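Local coordinates for AAA ATPase, central region (Enterococcus faecium, PDB 2R9G), which is the C-terminal part of a MgsA-type AAA+ ATPase that probably couples ATP hydrolysis to work on DNA, and is found here in a four-chain assembly, at residues C[145-150]-C[160-165]. Sequence-based numbering, arbitrary orientation.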
ATOM      1  N   VAL C 145     -35.082   8.568  19.073  1.00 54.17           N
ATOM      2  CA  VAL C 145     -34.258   7.389  18.783  1.00 53.06           C
ATOM      3  C   VAL C 145     -32.806   7.486  19.290  1.00 52.17           C
ATOM      4  O   VAL C 145     -32.157   6.463  19.529  1.00 51.50           O
ATOM      5  CB  VAL C 145     -34.332   7.033  17.249  1.00 53.86           C
ATOM      6  CG1 VAL C 145     -33.647   8.091  16.383  1.00 53.91           C
ATOM      7  CG2 VAL C 145     -33.795   5.638  16.959  1.00 57.55           C
ATOM      8  N   GLY C 146     -32.312   8.711  19.474  1.00 50.58           N
ATOM      9  CA  GLY C 146     -30.908   8.942  19.807  1.00 44.60           C
ATOM     10  C   GLY C 146     -30.038   8.596  18.609  1.00 41.08           C
ATOM     11  O   GLY C 146     -30.517   8.563  17.467  1.00 38.50           O
ATOM     12  N   TYR C 147     -28.760   8.333  18.867  1.00 39.08           N
ATOM     13  CA  TYR C 147     -27.829   7.988  17.799  1.00 35.70           C
ATOM     14  C   TYR C 147     -28.152   6.619  17.201  1.00 33.38           C
ATOM     15  O   TYR C 147     -28.284   5.632  17.931  1.00 33.13           O
ATOM     16  CB  TYR C 147     -26.371   8.023  18.291  1.00 36.06           C
ATOM     17  CG  TYR C 147     -25.402   7.507  17.251  1.00 37.71           C
ATOM     18  CD1 TYR C 147     -25.243   8.177  16.037  1.00 36.98           C
ATOM     19  CD2 TYR C 147     -24.670   6.337  17.463  1.00 33.56           C
ATOM     20  CE1 TYR C 147     -24.385   7.700  15.060  1.00 36.14           C
ATOM     21  CE2 TYR C 147     -23.795   5.853  16.485  1.00 35.72           C
ATOM     22  CZ  TYR C 147     -23.661   6.546  15.289  1.00 35.50           C
ATOM     23  OH  TYR C 147     -22.807   6.100  14.308  1.00 36.68           O
ATOM     24  N   GLN C 148     -28.289   6.575  15.878  1.00 32.56           N
ATOM     25  CA  GLN C 148     -28.452   5.309  15.159  1.00 34.55           C
ATOM     26  C   GLN C 148     -27.128   4.846  14.534  1.00 34.07           C
ATOM     27  O   GLN C 148     -26.540   5.542  13.711  1.00 31.75           O
ATOM     28  CB  GLN C 148     -29.525   5.429  14.081  1.00 34.27           C
ATOM     29  CG  GLN C 148     -30.935   5.620  14.612  1.00 41.08           C
ATOM     30  CD  GLN C 148     -31.916   5.958  13.508  1.00 47.39           C
ATOM     31  OE1 GLN C 148     -32.637   5.088  13.025  1.00 52.20           O
ATOM     32  NE2 GLN C 148     -31.926   7.224  13.081  1.00 49.37           N
ATOM     33  N   TYR C 149     -26.693   3.661  14.944  1.00 32.12           N
ATOM     34  CA  TYR C 149     -25.473   3.006  14.486  1.00 31.66           C
ATOM     35  C   TYR C 149     -25.749   2.317  13.146  1.00 29.94           C
ATOM     36  O   TYR C 149     -26.532   1.370  13.097  1.00 30.60           O
ATOM     37  CB  TYR C 149     -25.098   1.972  15.549  1.00 31.39           C
ATOM     38  CG  TYR C 149     -23.730   1.336  15.471  1.00 31.68           C
ATOM     39  CD1 TYR C 149     -22.567   2.098  15.579  1.00 33.00           C
ATOM     40  CD2 TYR C 149     -23.602  -0.050  15.377  1.00 31.06           C
ATOM     41  CE1 TYR C 149     -21.309   1.494  15.548  1.00 39.22           C
ATOM     42  CE2 TYR C 149     -22.354  -0.662  15.343  1.00 34.51           C
ATOM     43  CZ  TYR C 149     -21.215   0.112  15.429  1.00 36.78           C
ATOM     44  OH  TYR C 149     -19.990  -0.500  15.396  1.00 32.86           O
ATOM     45  N   PRO C 150     -25.127   2.808  12.053  1.00 30.78           N
ATOM     46  CA  PRO C 150     -25.377   2.333  10.670  1.00 30.80           C
ATOM     47  C   PRO C 150     -25.157   0.844  10.439  1.00 33.36           C
ATOM     48  O   PRO C 150     -25.899   0.233   9.659  1.00 36.26           O
ATOM     49  CB  PRO C 150     -24.391   3.148   9.830  1.00 28.92           C
ATOM     50  CG  PRO C 150     -24.141   4.372  10.636  1.00 31.38           C
ATOM     51  CD  PRO C 150     -24.164   3.922  12.071  1.00 25.77           C
ATOM     52  N   GLN C 160     -29.947   9.577   8.579  1.00 36.28           N
ATOM     53  CA  GLN C 160     -29.665  10.287   9.821  1.00 35.37           C
ATOM     54  C   GLN C 160     -29.019  11.632   9.493  1.00 36.27           C
ATOM     55  O   GLN C 160     -28.276  11.747   8.514  1.00 37.37           O
ATOM     56  CB  GLN C 160     -28.735   9.443  10.705  1.00 33.85           C
ATOM     57  CG  GLN C 160     -28.496   9.982  12.114  1.00 32.46           C
ATOM     58  CD  GLN C 160     -27.860   8.972  13.043  1.00 36.42           C
ATOM     59  OE1 GLN C 160     -27.916   9.114  14.269  1.00 39.04           O
ATOM     60  NE2 GLN C 160     -27.256   7.937  12.470  1.00 35.44           N
ATOM     61  N   GLN C 161     -29.319  12.646  10.301  1.00 36.20           N
ATOM     62  CA  GLN C 161     -28.717  13.969  10.156  1.00 37.46           C
ATOM     63  C   GLN C 161     -27.345  13.999  10.822  1.00 34.20           C
ATOM     64  O   GLN C 161     -27.219  13.700  12.010  1.00 31.41           O
ATOM     65  CB  GLN C 161     -29.623  15.047  10.764  1.00 39.95           C
ATOM     66  CG  GLN C 161     -29.208  16.485  10.437  1.00 47.56           C
ATOM     67  CD  GLN C 161     -29.511  17.465  11.568  1.00 59.63           C
ATOM     68  OE1 GLN C 161     -29.856  17.067  12.682  1.00 66.48           O
ATOM     69  NE2 GLN C 161     -29.372  18.756  11.285  1.00 63.07           N
ATOM     70  N   TYR C 162     -26.324  14.358  10.048  1.00 33.07           N
ATOM     71  CA  TYR C 162     -24.962  14.507  10.573  1.00 31.22           C
ATOM     72  C   TYR C 162     -24.467  15.957  10.492  1.00 31.89           C
ATOM     73  O   TYR C 162     -23.689  16.404  11.334  1.00 31.54           O
ATOM     74  CB  TYR C 162     -23.980  13.569   9.858  1.00 27.40           C
ATOM     75  CG  TYR C 162     -24.298  12.099   9.978  1.00 30.05           C
ATOM     76  CD1 TYR C 162     -23.976  11.391  11.134  1.00 29.29           C
ATOM     77  CD2 TYR C 162     -24.916  11.413   8.931  1.00 25.75           C
ATOM     78  CE1 TYR C 162     -24.270  10.047  11.249  1.00 25.91           C
ATOM     79  CE2 TYR C 162     -25.212  10.060   9.034  1.00 24.21           C
ATOM     80  CZ  TYR C 162     -24.890   9.386  10.197  1.00 26.25           C
ATOM     81  OH  TYR C 162     -25.178   8.048  10.310  1.00 21.05           O
ATOM     82  N   LEU C 163     -24.912  16.678   9.467  1.00 31.70           N
ATOM     83  CA  LEU C 163     -24.620  18.103   9.347  1.00 36.24           C
ATOM     84  C   LEU C 163     -25.349  18.893  10.436  1.00 38.77           C
ATOM     85  O   LEU C 163     -26.514  18.598  10.734  1.00 41.07           O
ATOM     86  CB  LEU C 163     -25.033  18.617   7.966  1.00 34.33           C
ATOM     87  CG  LEU C 163     -24.096  18.386   6.780  1.00 31.08           C
ATOM     88  CD1 LEU C 163     -24.895  18.499   5.483  1.00 25.80           C
ATOM     89  CD2 LEU C 163     -22.925  19.374   6.799  1.00 18.61           C
ATOM     90  N   PRO C 164     -24.665  19.893  11.035  1.00 40.05           N
ATOM     91  CA  PRO C 164     -25.290  20.836  11.977  1.00 43.02           C
ATOM     92  C   PRO C 164     -26.487  21.555  11.355  1.00 42.24           C
ATOM     93  O   PRO C 164     -26.549  21.695  10.132  1.00 41.71           O
ATOM     94  CB  PRO C 164     -24.176  21.845  12.251  1.00 42.80           C
ATOM     95  CG  PRO C 164     -22.927  21.096  11.989  1.00 40.82           C
ATOM     96  CD  PRO C 164     -23.233  20.185  10.847  1.00 37.19           C
ATOM     97  N   ASP C 165     -27.416  22.001  12.198  1.00 49.16           N
ATOM     98  CA  ASP C 165     -28.675  22.612  11.746  1.00 54.06           C
ATOM     99  C   ASP C 165     -28.478  23.787  10.788  1.00 52.89           C
ATOM    100  O   ASP C 165     -29.178  23.886   9.785  1.00 53.23           O
ATOM    101  CB  ASP C 165     -29.542  23.031  12.943  1.00 58.53           C
ATOM    102  CG  ASP C 165     -30.203  21.843  13.650  1.00 65.93           C
ATOM    103  OD1 ASP C 165     -29.826  20.675  13.396  1.00 67.26           O
ATOM    104  OD2 ASP C 165     -31.114  22.087  14.471  1.00 73.70           O
TER
HETATM  105  O   HOH W   1     -30.706  10.137  15.102  1.00 41.15           O
HETATM  106  O   HOH W   2     -23.142   7.105  11.909  1.00 26.38           O
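The side chain of Q160 reaches across to Q148 and makes two hydrogen bonds from its carboxamide to the backbone of Q148, in the long, largely irregular region between helices 106-119 and 180-195 of the MgsA C-terminal domain. No strand pairing joins the two loops; one carboxamide takes the place of a neighbouring peptide group.

From CB the chain runs extended, CG anti to the backbone N (chi1 -173°). Q160 CG lies 4.1 Å above one face of the Y162 ring, offset toward its rim, and CD carries the amide to the other loop. There Q160 OE1 accepts the N-H of Q148 N at 3.0 Å, nearly straight at 170°, though the donor is tilted from the carbonyl plane. Q160 NE2 gives a hydrogen to Q148 O at 2.8 Å, in that carbonyl's plane and on a lone pair. Glutamine suits the place because its flat end offers a donor and an acceptor together, and the paired bonds fix the rotation of the amide. OE1 has a further donor in a water that also bonds to G146 O.

Y147 crosses this side chain at about a right angle, its ring turned 25° from the amide plane, with its CD1 3.3 Å from Q160 OE1. Its hydroxyl bonds to R26 of the second subunit, whose K23 makes a cation-pi contact with the ring, and tyrosine thus serves both the loop and the subunit interface. G146, just before it, has a positive phi, which a residue without a side chain adopts easily.

Y162 brings its hydroxyl beside P150, whose CG lies 3.8 Å from Y162 OH. A buried aromatic that ends in a polar atom fits here: a second water donates to Y162 OH at 2.8 Å and lies 2.6 Å from Y147 OH.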